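Local coordinates for putative ABC-transporter ATP-binding protein (Alicyclobacillus acidocaldarius, PDB 1Z47) that probably binds and hydrolyses ATP to power an ABC-type importer, thought to carry sulfate into the cell, at residues V18-I23 against L58-G63; G41-L46 against T186-V191; V72-K77 against P164-F169; G90-N95 against A157-P162. All coordinates share one frame; numbering follows the deposited sequence.

Contact 1: V18-I23 against L58-G63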
loop_
_atom_site.group_PDB
_atom_site.type_symbol
_atom_site.label_atom_id
_atom_site.label_comp_id
_atom_site.label_asym_id
_atom_site.label_seq_id
_atom_site.Cartn_x
_atom_site.Cartn_y
_atom_site.Cartn_z
ATOM N N VAL B 18 -5.326 -14.947 28.063
ATOM C CA VAL B 18 -6.128 -14.762 29.272
ATOM C C VAL B 18 -5.502 -13.658 30.107
ATOM O O VAL B 18 -4.472 -13.868 30.757
ATOM C CB VAL B 18 -6.190 -16.062 30.112
ATOM C CG1 VAL B 18 -7.009 -15.825 31.392
ATOM C CG2 VAL B 18 -6.811 -17.171 29.288
ATOM N N GLY B 19 -6.116 -12.478 30.061
ATOM C CA GLY B 19 -5.621 -11.344 30.822
ATOM C C GLY B 19 -4.120 -11.180 30.700
ATOM O O GLY B 19 -3.423 -10.989 31.695
ATOM N N VAL B 20 -3.625 -11.253 29.466
ATOM C CA VAL B 20 -2.202 -11.130 29.208
ATOM C C VAL B 20 -1.764 -9.682 29.310
ATOM O O VAL B 20 -2.378 -8.778 28.733
ATOM C CB VAL B 20 -1.848 -11.686 27.820
ATOM C CG1 VAL B 20 -0.369 -11.486 27.551
ATOM C CG2 VAL B 20 -2.228 -13.173 27.747
ATOM N N GLU B 21 -0.685 -9.481 30.046
ATOM C CA GLU B 21 -0.140 -8.162 30.275
ATOM C C GLU B 21 1.376 -8.212 30.171
ATOM O O GLU B 21 2.015 -9.090 30.743
ATOM C CB GLU B 21 -0.568 -7.693 31.666
ATOM C CG GLU B 21 -0.004 -6.373 32.107
ATOM C CD GLU B 21 -0.395 -6.049 33.544
ATOM O OE1 GLU B 21 -1.617 -5.939 33.820
ATOM O OE2 GLU B 21 0.524 -5.921 34.389
ATOM N N LYS B 22 1.935 -7.258 29.431
ATOM C CA LYS B 22 3.373 -7.134 29.214
ATOM C C LYS B 22 3.546 -5.653 28.912
ATOM O O LYS B 22 3.297 -5.204 27.800
ATOM C CB LYS B 22 3.788 -7.965 28.008
ATOM C CG LYS B 22 5.034 -8.791 28.203
ATOM C CD LYS B 22 6.296 -7.960 28.218
ATOM C CE LYS B 22 7.491 -8.883 28.037
ATOM N NZ LYS B 22 8.794 -8.186 28.086
ATOM N N ILE B 23 3.973 -4.904 29.914
ATOM C CA ILE B 23 4.118 -3.456 29.801
ATOM C C ILE B 23 5.557 -2.984 29.655
ATOM O O ILE B 23 6.452 -3.453 30.357
ATOM C CB ILE B 23 3.475 -2.799 31.046
ATOM C CG1 ILE B 23 2.004 -3.205 31.109
ATOM C CG2 ILE B 23 3.624 -1.283 31.008
ATOM C CD1 ILE B 23 1.381 -3.034 32.466
ATOM N N LEU B 58 2.185 -11.041 18.842
ATOM C CA LEU B 58 2.690 -12.102 17.967
ATOM C C LEU B 58 3.843 -12.829 18.680
ATOM O O LEU B 58 3.884 -14.066 18.702
ATOM C CB LEU B 58 3.198 -11.516 16.636
ATOM C CG LEU B 58 3.347 -12.587 15.563
ATOM C CD1 LEU B 58 1.974 -12.885 14.948
ATOM C CD2 LEU B 58 4.371 -12.123 14.506
ATOM N N ARG B 59 4.765 -12.066 19.271
ATOM C CA ARG B 59 5.905 -12.641 19.989
ATOM C C ARG B 59 5.475 -13.408 21.261
ATOM O O ARG B 59 6.145 -14.363 21.659
ATOM C CB ARG B 59 6.919 -11.549 20.342
ATOM C CG ARG B 59 7.566 -10.914 19.107
ATOM C CD ARG B 59 8.378 -9.685 19.465
ATOM N NE ARG B 59 9.423 -10.014 20.426
ATOM C CZ ARG B 59 10.448 -10.826 20.170
ATOM N NH1 ARG B 59 11.349 -11.074 21.116
ATOM N NH2 ARG B 59 10.576 -11.377 18.965
ATOM N N LEU B 60 4.367 -12.998 21.881
ATOM C CA LEU B 60 3.853 -13.689 23.076
ATOM C C LEU B 60 3.308 -15.060 22.671
ATOM O O LEU B 60 3.333 -15.998 23.465
ATOM C CB LEU B 60 2.710 -12.911 23.743
ATOM C CG LEU B 60 2.886 -12.041 24.992
ATOM C CD1 LEU B 60 3.834 -12.715 25.976
ATOM C CD2 LEU B 60 3.398 -10.684 24.621
ATOM N N ILE B 61 2.791 -15.163 21.447
ATOM C CA ILE B 61 2.264 -16.431 20.956
ATOM C C ILE B 61 3.438 -17.360 20.610
ATOM O O ILE B 61 3.360 -18.588 20.781
ATOM C CB ILE B 61 1.403 -16.241 19.689
ATOM C CG1 ILE B 61 0.185 -15.369 19.994
ATOM C CG2 ILE B 61 0.943 -17.603 19.165
ATOM C CD1 ILE B 61 -0.659 -15.041 18.760
ATOM N N ALA B 62 4.530 -16.767 20.130
ATOM C CA ALA B 62 5.719 -17.537 19.758
ATOM C C ALA B 62 6.497 -18.029 20.977
ATOM O O ALA B 62 7.125 -19.085 20.948
ATOM C CB ALA B 62 6.632 -16.690 18.875
ATOM N N GLY B 63 6.455 -17.263 22.055
ATOM C CA GLY B 63 7.185 -17.647 23.239
ATOM C C GLY B 63 8.452 -16.833 23.278
ATOM O O GLY B 63 9.270 -16.994 24.167
#

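Contact 2: G41-L46 against T186-V191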
loop_
_atom_site.group_PDB
_atom_site.type_symbol
_atom_site.label_atom_id
_atom_site.label_comp_id
_atom_site.label_asym_id
_atom_site.label_seq_id
_atom_site.Cartn_x
_atom_site.Cartn_y
_atom_site.Cartn_z
ATOM N N GLY B 41 -7.923 -23.120 12.445
ATOM C CA GLY B 41 -7.919 -22.955 11.002
ATOM C C GLY B 41 -8.231 -21.538 10.559
ATOM O O GLY B 41 -8.448 -21.265 9.377
ATOM N N GLU B 42 -8.250 -20.616 11.506
ATOM C CA GLU B 42 -8.559 -19.238 11.152
ATOM C C GLU B 42 -7.278 -18.476 10.827
ATOM O O GLU B 42 -6.205 -18.813 11.330
ATOM C CB GLU B 42 -9.270 -18.550 12.323
ATOM C CG GLU B 42 -9.987 -17.292 11.943
ATOM C CD GLU B 42 -10.741 -16.661 13.105
ATOM O OE1 GLU B 42 -11.672 -15.883 12.822
ATOM O OE2 GLU B 42 -10.397 -16.932 14.283
ATOM N N MET B 43 -7.395 -17.457 9.982
ATOM C CA MET B 43 -6.246 -16.615 9.667
ATOM C C MET B 43 -6.551 -15.257 10.311
ATOM O O MET B 43 -7.449 -14.568 9.859
ATOM C CB MET B 43 -6.101 -16.427 8.160
ATOM C CG MET B 43 -5.010 -15.430 7.777
ATOM S SD MET B 43 -4.410 -15.761 6.127
ATOM C CE MET B 43 -2.841 -16.541 6.517
ATOM N N VAL B 44 -5.816 -14.880 11.350
ATOM C CA VAL B 44 -6.095 -13.590 12.005
ATOM C C VAL B 44 -5.030 -12.526 11.763
ATOM O O VAL B 44 -3.836 -12.807 11.867
ATOM C CB VAL B 44 -6.245 -13.759 13.533
ATOM C CG1 VAL B 44 -6.220 -12.381 14.240
ATOM C CG2 VAL B 44 -7.552 -14.509 13.840
ATOM N N GLY B 45 -5.477 -11.310 11.457
ATOM C CA GLY B 45 -4.550 -10.212 11.259
ATOM C C GLY B 45 -4.506 -9.330 12.506
ATOM O O GLY B 45 -5.545 -8.908 13.027
ATOM N N LEU B 46 -3.312 -9.080 13.013
ATOM C CA LEU B 46 -3.171 -8.215 14.162
ATOM C C LEU B 46 -2.887 -6.848 13.505
ATOM O O LEU B 46 -1.778 -6.577 13.019
ATOM C CB LEU B 46 -2.016 -8.662 15.049
ATOM C CG LEU B 46 -2.006 -10.103 15.603
ATOM C CD1 LEU B 46 -0.736 -10.308 16.381
ATOM C CD2 LEU B 46 -3.204 -10.342 16.521
ATOM N N THR B 186 -1.428 -13.160 -1.671
ATOM C CA THR B 186 -2.413 -14.032 -2.299
ATOM C C THR B 186 -1.932 -15.482 -2.208
ATOM O O THR B 186 -2.727 -16.408 -2.046
ATOM C CB THR B 186 -2.648 -13.637 -3.782
ATOM O OG1 THR B 186 -3.344 -12.387 -3.827
ATOM C CG2 THR B 186 -3.481 -14.680 -4.501
ATOM N N PHE B 187 -0.621 -15.666 -2.273
ATOM C CA PHE B 187 -0.047 -16.999 -2.190
ATOM C C PHE B 187 -0.162 -17.559 -0.779
ATOM O O PHE B 187 -0.579 -18.717 -0.589
ATOM C CB PHE B 187 1.419 -16.949 -2.610
ATOM C CG PHE B 187 2.124 -18.249 -2.458
ATOM C CD1 PHE B 187 1.700 -19.362 -3.161
ATOM C CD2 PHE B 187 3.220 -18.357 -1.621
ATOM C CE1 PHE B 187 2.359 -20.572 -3.025
ATOM C CE2 PHE B 187 3.880 -19.551 -1.478
ATOM C CZ PHE B 187 3.454 -20.662 -2.185
ATOM N N VAL B 188 0.209 -16.739 0.206
ATOM C CA VAL B 188 0.151 -17.141 1.603
ATOM C C VAL B 188 -1.284 -17.542 1.943
ATOM O O VAL B 188 -1.509 -18.515 2.667
ATOM C CB VAL B 188 0.598 -15.988 2.551
ATOM C CG1 VAL B 188 0.161 -16.290 3.982
ATOM C CG2 VAL B 188 2.127 -15.807 2.499
ATOM N N ARG B 189 -2.248 -16.793 1.419
ATOM C CA ARG B 189 -3.655 -17.113 1.673
ATOM C C ARG B 189 -4.008 -18.466 1.045
ATOM O O ARG B 189 -4.597 -19.317 1.696
ATOM C CB ARG B 189 -4.590 -16.022 1.113
ATOM C CG ARG B 189 -6.091 -16.252 1.411
ATOM C CD ARG B 189 -6.487 -16.075 2.891
ATOM N NE ARG B 189 -7.533 -17.040 3.265
ATOM C CZ ARG B 189 -8.462 -16.872 4.202
ATOM N NH1 ARG B 189 -8.533 -15.757 4.910
ATOM N NH2 ARG B 189 -9.326 -17.846 4.443
ATOM N N GLN B 190 -3.639 -18.676 -0.213
ATOM C CA GLN B 190 -3.949 -19.955 -0.865
ATOM C C GLN B 190 -3.297 -21.119 -0.102
ATOM O O GLN B 190 -3.908 -22.179 0.101
ATOM C CB GLN B 190 -3.489 -19.943 -2.335
ATOM C CG GLN B 190 -3.436 -21.325 -2.968
ATOM C CD GLN B 190 -3.022 -21.299 -4.429
ATOM O OE1 GLN B 190 -3.824 -20.961 -5.306
ATOM N NE2 GLN B 190 -1.762 -21.652 -4.699
ATOM N N VAL B 191 -2.064 -20.918 0.340
ATOM C CA VAL B 191 -1.382 -21.960 1.086
ATOM C C VAL B 191 -2.153 -22.232 2.390
ATOM O O VAL B 191 -2.475 -23.382 2.705
ATOM C CB VAL B 191 0.074 -21.561 1.360
ATOM C CG1 VAL B 191 0.685 -22.467 2.417
ATOM C CG2 VAL B 191 0.883 -21.671 0.062
#

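Contact 3: V72-K77 against P164-F169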
loop_
_atom_site.group_PDB
_atom_site.type_symbol
_atom_site.label_atom_id
_atom_site.label_comp_id
_atom_site.label_asym_id
_atom_site.label_seq_id
_atom_site.Cartn_x
_atom_site.Cartn_y
_atom_site.Cartn_z
ATOM N N VAL B 72 -1.204 -17.665 28.090
ATOM C CA VAL B 72 -1.424 -17.930 26.674
ATOM C C VAL B 72 -1.680 -19.413 26.451
ATOM O O VAL B 72 -0.908 -20.264 26.888
ATOM C CB VAL B 72 -0.212 -17.495 25.815
ATOM C CG1 VAL B 72 1.078 -18.026 26.419
ATOM C CG2 VAL B 72 -0.390 -18.004 24.381
ATOM N N TRP B 73 -2.767 -19.709 25.756
ATOM C CA TRP B 73 -3.148 -21.076 25.478
ATOM C C TRP B 73 -3.126 -21.372 23.993
ATOM O O TRP B 73 -3.454 -20.513 23.174
ATOM C CB TRP B 73 -4.552 -21.330 26.014
ATOM C CG TRP B 73 -4.624 -21.340 27.489
ATOM C CD1 TRP B 73 -4.255 -20.341 28.342
ATOM C CD2 TRP B 73 -5.063 -22.425 28.300
ATOM N NE1 TRP B 73 -4.436 -20.741 29.646
ATOM C CE2 TRP B 73 -4.931 -22.018 29.647
ATOM C CE3 TRP B 73 -5.555 -23.707 28.020
ATOM C CZ2 TRP B 73 -5.275 -22.850 30.715
ATOM C CZ3 TRP B 73 -5.896 -24.534 29.079
ATOM C CH2 TRP B 73 -5.754 -24.100 30.412
ATOM N N ILE B 74 -2.749 -22.602 23.660
ATOM C CA ILE B 74 -2.695 -23.060 22.283
ATOM C C ILE B 74 -3.186 -24.506 22.248
ATOM O O ILE B 74 -2.588 -25.384 22.867
ATOM C CB ILE B 74 -1.254 -22.994 21.707
ATOM C CG1 ILE B 74 -0.791 -21.533 21.615
ATOM C CG2 ILE B 74 -1.229 -23.610 20.320
ATOM C CD1 ILE B 74 0.641 -21.344 21.110
ATOM N N GLY B 75 -4.276 -24.740 21.522
ATOM C CA GLY B 75 -4.834 -26.075 21.432
ATOM C C GLY B 75 -5.333 -26.541 22.790
ATOM O O GLY B 75 -5.242 -27.726 23.128
ATOM N N GLY B 76 -5.859 -25.599 23.571
ATOM C CA GLY B 76 -6.361 -25.914 24.898
ATOM C C GLY B 76 -5.224 -26.286 25.830
ATOM O O GLY B 76 -5.443 -26.837 26.908
ATOM N N LYS B 77 -4.005 -25.964 25.414
ATOM C CA LYS B 77 -2.813 -26.277 26.187
ATOM C C LYS B 77 -2.096 -25.032 26.717
ATOM O O LYS B 77 -1.539 -24.249 25.947
ATOM C CB LYS B 77 -1.867 -27.099 25.310
ATOM C CG LYS B 77 -0.521 -27.437 25.921
ATOM C CD LYS B 77 0.328 -28.233 24.921
ATOM C CE LYS B 77 1.712 -28.562 25.474
ATOM N NZ LYS B 77 2.529 -29.357 24.509
ATOM N N PRO B 164 3.470 -27.484 11.775
ATOM C CA PRO B 164 3.116 -26.681 12.958
ATOM C C PRO B 164 1.618 -26.527 13.133
ATOM O O PRO B 164 0.857 -26.599 12.168
ATOM C CB PRO B 164 3.784 -25.328 12.683
ATOM C CG PRO B 164 4.964 -25.705 11.833
ATOM C CD PRO B 164 4.384 -26.741 10.891
ATOM N N GLN B 165 1.201 -26.305 14.372
ATOM C CA GLN B 165 -0.213 -26.105 14.689
ATOM C C GLN B 165 -0.560 -24.650 14.343
ATOM O O GLN B 165 -1.638 -24.348 13.807
ATOM C CB GLN B 165 -0.464 -26.286 16.189
ATOM C CG GLN B 165 -0.808 -27.681 16.681
ATOM C CD GLN B 165 -1.205 -27.657 18.159
ATOM O OE1 GLN B 165 -2.182 -27.004 18.540
ATOM N NE2 GLN B 165 -0.442 -28.362 18.995
ATOM N N VAL B 166 0.369 -23.764 14.687
ATOM C CA VAL B 166 0.206 -22.335 14.450
ATOM C C VAL B 166 1.311 -21.783 13.548
ATOM O O VAL B 166 2.472 -22.156 13.651
ATOM C CB VAL B 166 0.192 -21.553 15.787
ATOM C CG1 VAL B 166 -0.093 -20.081 15.517
ATOM C CG2 VAL B 166 -0.888 -22.127 16.732
ATOM N N LEU B 167 0.912 -20.875 12.665
ATOM C CA LEU B 167 1.815 -20.237 11.727
ATOM C C LEU B 167 1.808 -18.725 12.062
ATOM O O LEU B 167 0.737 -18.105 12.082
ATOM C CB LEU B 167 1.289 -20.498 10.317
ATOM C CG LEU B 167 2.254 -20.565 9.132
ATOM C CD1 LEU B 167 3.318 -21.635 9.375
ATOM C CD2 LEU B 167 1.456 -20.888 7.869
ATOM N N LEU B 168 2.981 -18.170 12.360
ATOM C CA LEU B 168 3.117 -16.746 12.693
ATOM C C LEU B 168 3.921 -15.937 11.662
ATOM O O LEU B 168 5.071 -16.278 11.350
ATOM C CB LEU B 168 3.785 -16.604 14.055
ATOM C CG LEU B 168 3.112 -17.410 15.177
ATOM C CD1 LEU B 168 3.869 -17.200 16.477
ATOM C CD2 LEU B 168 1.652 -16.980 15.302
ATOM N N PHE B 169 3.346 -14.838 11.163
ATOM C CA PHE B 169 4.056 -14.002 10.176
ATOM C C PHE B 169 4.372 -12.631 10.765
ATOM O O PHE B 169 3.464 -11.937 11.208
ATOM C CB PHE B 169 3.199 -13.806 8.918
ATOM C CG PHE B 169 2.888 -15.077 8.187
ATOM C CD1 PHE B 169 1.901 -15.939 8.650
ATOM C CD2 PHE B 169 3.602 -15.424 7.044
ATOM C CE1 PHE B 169 1.628 -17.131 7.986
ATOM C CE2 PHE B 169 3.344 -16.614 6.367
ATOM C CZ PHE B 169 2.354 -17.470 6.840
#

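Contact 4: G90-N95 against A157-P162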
loop_
_atom_site.group_PDB
_atom_site.type_symbol
_atom_site.label_atom_id
_atom_site.label_comp_id
_atom_site.label_asym_id
_atom_site.label_seq_id
_atom_site.Cartn_x
_atom_site.Cartn_y
_atom_site.Cartn_z
ATOM N N GLY B 90 5.066 -22.411 13.883
ATOM C CA GLY B 90 6.136 -22.200 12.926
ATOM C C GLY B 90 6.310 -20.715 12.662
ATOM O O GLY B 90 5.330 -19.982 12.656
ATOM N N LEU B 91 7.545 -20.277 12.433
ATOM C CA LEU B 91 7.823 -18.864 12.189
ATOM C C LEU B 91 8.245 -18.468 10.771
ATOM O O LEU B 91 9.131 -19.080 10.174
ATOM C CB LEU B 91 8.903 -18.395 13.157
ATOM C CG LEU B 91 8.579 -18.257 14.646
ATOM C CD1 LEU B 91 7.531 -19.254 15.085
ATOM C CD2 LEU B 91 9.869 -18.431 15.427
ATOM N N VAL B 92 7.602 -17.430 10.247
ATOM C CA VAL B 92 7.929 -16.869 8.931
ATOM C C VAL B 92 8.149 -15.385 9.264
ATOM O O VAL B 92 7.255 -14.541 9.102
ATOM C CB VAL B 92 6.760 -17.013 7.922
ATOM C CG1 VAL B 92 7.223 -16.594 6.533
ATOM C CG2 VAL B 92 6.246 -18.454 7.902
ATOM N N PHE B 93 9.335 -15.091 9.779
ATOM C CA PHE B 93 9.692 -13.735 10.202
ATOM C C PHE B 93 10.647 -12.996 9.272
ATOM O O PHE B 93 11.397 -13.606 8.511
ATOM C CB PHE B 93 10.335 -13.784 11.595
ATOM C CG PHE B 93 9.356 -13.930 12.733
ATOM C CD1 PHE B 93 8.145 -14.604 12.564
ATOM C CD2 PHE B 93 9.679 -13.436 14.002
ATOM C CE1 PHE B 93 7.272 -14.787 13.640
ATOM C CE2 PHE B 93 8.813 -13.612 15.088
ATOM C CZ PHE B 93 7.608 -14.292 14.903
ATOM N N GLN B 94 10.613 -11.667 9.354
ATOM C CA GLN B 94 11.507 -10.827 8.565
ATOM C C GLN B 94 12.844 -10.925 9.307
ATOM O O GLN B 94 13.913 -10.694 8.741
ATOM C CB GLN B 94 11.009 -9.371 8.556
ATOM C CG GLN B 94 11.727 -8.460 7.547
ATOM C CD GLN B 94 11.351 -6.992 7.688
ATOM O OE1 GLN B 94 10.176 -6.627 7.645
ATOM N NE2 GLN B 94 12.355 -6.142 7.850
ATOM N N ASN B 95 12.745 -11.284 10.587
ATOM C CA ASN B 95 13.876 -11.447 11.502
ATOM C C ASN B 95 14.692 -12.681 11.115
ATOM O O ASN B 95 15.833 -12.861 11.544
ATOM C CB ASN B 95 13.325 -11.606 12.927
ATOM C CG ASN B 95 14.407 -11.842 13.966
ATOM O OD1 ASN B 95 15.182 -12.795 13.878
ATOM N ND2 ASN B 95 14.450 -10.976 14.969
ATOM N N ALA B 157 7.911 -22.771 3.280
ATOM C CA ALA B 157 8.032 -24.236 3.202
ATOM C C ALA B 157 8.789 -24.798 4.426
ATOM O O ALA B 157 8.372 -25.804 5.021
ATOM C CB ALA B 157 8.736 -24.643 1.885
ATOM N N ARG B 158 9.894 -24.148 4.789
ATOM C CA ARG B 158 10.710 -24.529 5.952
ATOM C C ARG B 158 9.877 -24.492 7.224
ATOM O O ARG B 158 9.927 -25.411 8.031
ATOM C CB ARG B 158 11.896 -23.564 6.133
ATOM C CG ARG B 158 12.703 -23.765 7.414
ATOM C CD ARG B 158 13.973 -22.907 7.434
ATOM N NE ARG B 158 13.664 -21.476 7.403
ATOM C CZ ARG B 158 14.569 -20.498 7.337
ATOM N NH1 ARG B 158 14.174 -19.228 7.315
ATOM N NH2 ARG B 158 15.868 -20.776 7.283
ATOM N N ALA B 159 9.117 -23.416 7.401
ATOM C CA ALA B 159 8.277 -23.260 8.588
ATOM C C ALA B 159 7.212 -24.342 8.673
ATOM O O ALA B 159 6.912 -24.823 9.761
ATOM C CB ALA B 159 7.605 -21.862 8.595
ATOM N N LEU B 160 6.658 -24.734 7.527
ATOM C CA LEU B 160 5.599 -25.731 7.487
ATOM C C LEU B 160 6.005 -27.190 7.544
ATOM O O LEU B 160 5.204 -28.046 7.942
ATOM C CB LEU B 160 4.760 -25.536 6.234
ATOM C CG LEU B 160 3.870 -24.295 6.252
ATOM C CD1 LEU B 160 3.184 -24.147 4.896
ATOM C CD2 LEU B 160 2.849 -24.426 7.388
ATOM N N ALA B 161 7.233 -27.477 7.133
ATOM C CA ALA B 161 7.720 -28.853 7.105
ATOM C C ALA B 161 7.277 -29.729 8.284
ATOM O O ALA B 161 6.671 -30.787 8.075
ATOM C CB ALA B 161 9.247 -28.866 6.981
ATOM N N PRO B 162 7.573 -29.302 9.528
ATOM C CA PRO B 162 7.229 -30.017 10.761
ATOM C C PRO B 162 5.741 -30.124 11.055
ATOM O O PRO B 162 5.354 -30.748 12.042
ATOM C CB PRO B 162 7.950 -29.218 11.842
ATOM C CG PRO B 162 9.070 -28.546 11.111
ATOM C CD PRO B 162 8.388 -28.117 9.846
HETATM O O HOH W 1 10.883 -20.095 7.890
#

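Contact 1: V18-I23 against L58-G63
Leu60 reaches across from helix 54-62 to lie between Val20 and Lys22 of strand 15-22. The helix follows the P-loop (Walker A) sequence expected of an ABC ATPase. The strand belongs to the antiparallel sheet of the same nucleotide-binding domain. The contact therefore joins the P-loop helix to that sheet, and between these segments Leu60 alone carries the helix side.

From the helix backbone, CB of Leu60 carries the branch outward toward the strand. Its chi1 is -101°, well away from a staggered value, and this turn places the fork beside the two strand residues. CG makes the nearest approach, 4.2 Å from Val20 CG1. Beyond it, CD2 lies 4.4 Å from Lys22 CB, the lysine atom that takes part. CD1, the other methyl, is farther off, 4.6 Å from Val20 CG1. The valine and leucine side chains run past each other in opposite senses, so they meet alongside.

Val20 offers CG1 because that methyl is anti to the backbone N (chi1 177°). The amine of Lys22 leads away from the helix and makes weak polar contacts with Glu65 and Tyr24. No hydrogen bond crosses between the segments, and the contact is apolar. Pro67 touches both Val20 and Leu60, and Phe17 adds to the packing on the leucine. Gly19 and Val20 together face Val34 in a G1 beta bulge. The helix backbone is tied separately: the carbonyl O of Leu60 accepts a hydrogen bond from NH1 of Arg87.

Contact 2: G41-L46 against T186-V191
Met43 overlaps Arg189 with its sulfur and Val188 with its terminal methyl. Its CG is anti to the backbone N (chi1 174°), which sends the chain out from strand 43-47 to helix 178-195. The bend at chi3 (-104°) then swings the terminal methyl to the valine. CE meets Val188 CG1 at 3.9 Å, and these two side chains cross at about a right angle. One atom back, SD lies 3.9 Å from Arg189 CD.

Met43 and Arg189 run past each other in opposite directions. The arginine tip therefore ends near the root of the methionine, with NH1 4.1 Å from Met43 CB. That approach to the guanidinium is oblique. The arginine gets there through bends at chi2 and chi3. Its polar end is gripped by other groups: NH1 bonds to the carbonyl O of Val212, and NH2 forms salt bridges with Asp193 and Asp214. Asp214 also accepts a hydrogen bond from the backbone N of Met43, so one carboxylate serves both sides of the contact. Arg305 of the second subunit comes close to NH1 as a like charge, which these acids would probably offset.

In the mixed sheet, strand 43-47 runs between strands 198-203 and 215-220. Met43 also packs on Ser199 and Phe201 of the former. Val188 rests on Phe173 of a loop, and Val191 of the same helix packs on Leu156 and Leu160 of helix 148-160.

Contact 3: V72-K77 against P164-F169
Ile74 and Val166 make the apolar part of this contact. Their CG2 methyls stand 3.9 Å apart, and the two side chains cross at a slant. Both touch through CG2, placed differently. In Ile74, CG2 is anti to the backbone N, while CG1 lies beside that N (chi1 -66°). In Val166, CG1 takes the anti place (chi1 -175°), and the touching CG2 lies beside the backbone N. Val89 covers both residues from strand 89-93.

The polar atom that takes part is OE1 of Gln165. It lies against carbon on two residues: 3.9 Å from Ile74 CG2 and 4.0 Å from Gly75 CA. These are van der Waals contacts. The glutamine reaches over because its chain is extended beyond CG. Gly75 has no side chain, so the amide can lie close to its backbone. No hydrogen bond joins the two segments.

Backbone bonds fix the shape of one side. Ile74 to Lys77 form a type I' beta turn, with Gly75 and Gly76 at its corner, both at positive phi. Lys77 N bonds to Ile74 O at 3.0 Å, and Ile74 N returns a bond to Lys77 O at 3.1 Å. CA of Gly76 sits at the edge of the Trp73 ring, in its plane.

Strand 166-170 carries a sequence consistent with Walker B and lies next to edge strand 89-93 in the mixed sheet. The contact packs a beta hairpin of the antiparallel sheet against the beginning of that strand. This pairing of a P-loop core sheet with an antiparallel beta subdomain is the build of an ABC ATPase domain.

Contact 4: G90-N95 against A157-P162
The backbones of Gly90 and Ala159 nearly touch, with their CA atoms 5.0 Å apart. Gly90 opens the part of strand 89-93 that meets the last turn of helix 148-160. Strands 89-93 and 166-170 belong to the P-loop core sheet of the ABC ATPase, on which the C-terminal end of this helix packs. The helix starts within an LSGGQ sequence, the ABC signature. Glycine has no side chain, so the helix end can come this near: Gly90 CA is 4.2 Å from the carbonyl O of Ala159.

Ala159 carries the contact from the helix side. Its CB sits against two strand residues at once. It is 3.5 Å from the carbonyl O of Leu91 and 3.7 Å from CG2 of Val92. With CG1 of Val92 anti to the backbone N (chi1 -172°), CG2 is the methyl turned to Ala159 CB. Leu91 starts away from the helix at CB, and its carbonyl O is the atom that meets Ala159.

No direct hydrogen bond links the two segments. A water joins them instead. It donates to Leu91 O at 3.1 Å and accepts from Arg158 NE. Cation-pi contacts with Tyr96 and Phe99 probably help to place the guanidinium. The water lies in the plane of that group, at its edge, 3.1 Å from Arg158 NE.

Contacts 1 and 4 are buried; contacts 2 and 3 are partly buried, and contact 3 includes an exposed glycine. Contacts 2, 3 and 4 all reach the mixed sheet. Contacts 3 and 4 sit on its neighbouring strands 166-170 and 89-93, probably hydrogen-bonded through Gly90. Contacts 1 and 3 share the antiparallel sheet, and Leu168 packs on Ala62 between them. Val188 of contact 2 touches Phe169 of contact 3. Contact 1 is wholly aliphatic. Contact 2 sets a thioether beside an arginine close to the second subunit, whereas contact 3 has an amide against carbon. Contact 4 is the one bridged by water.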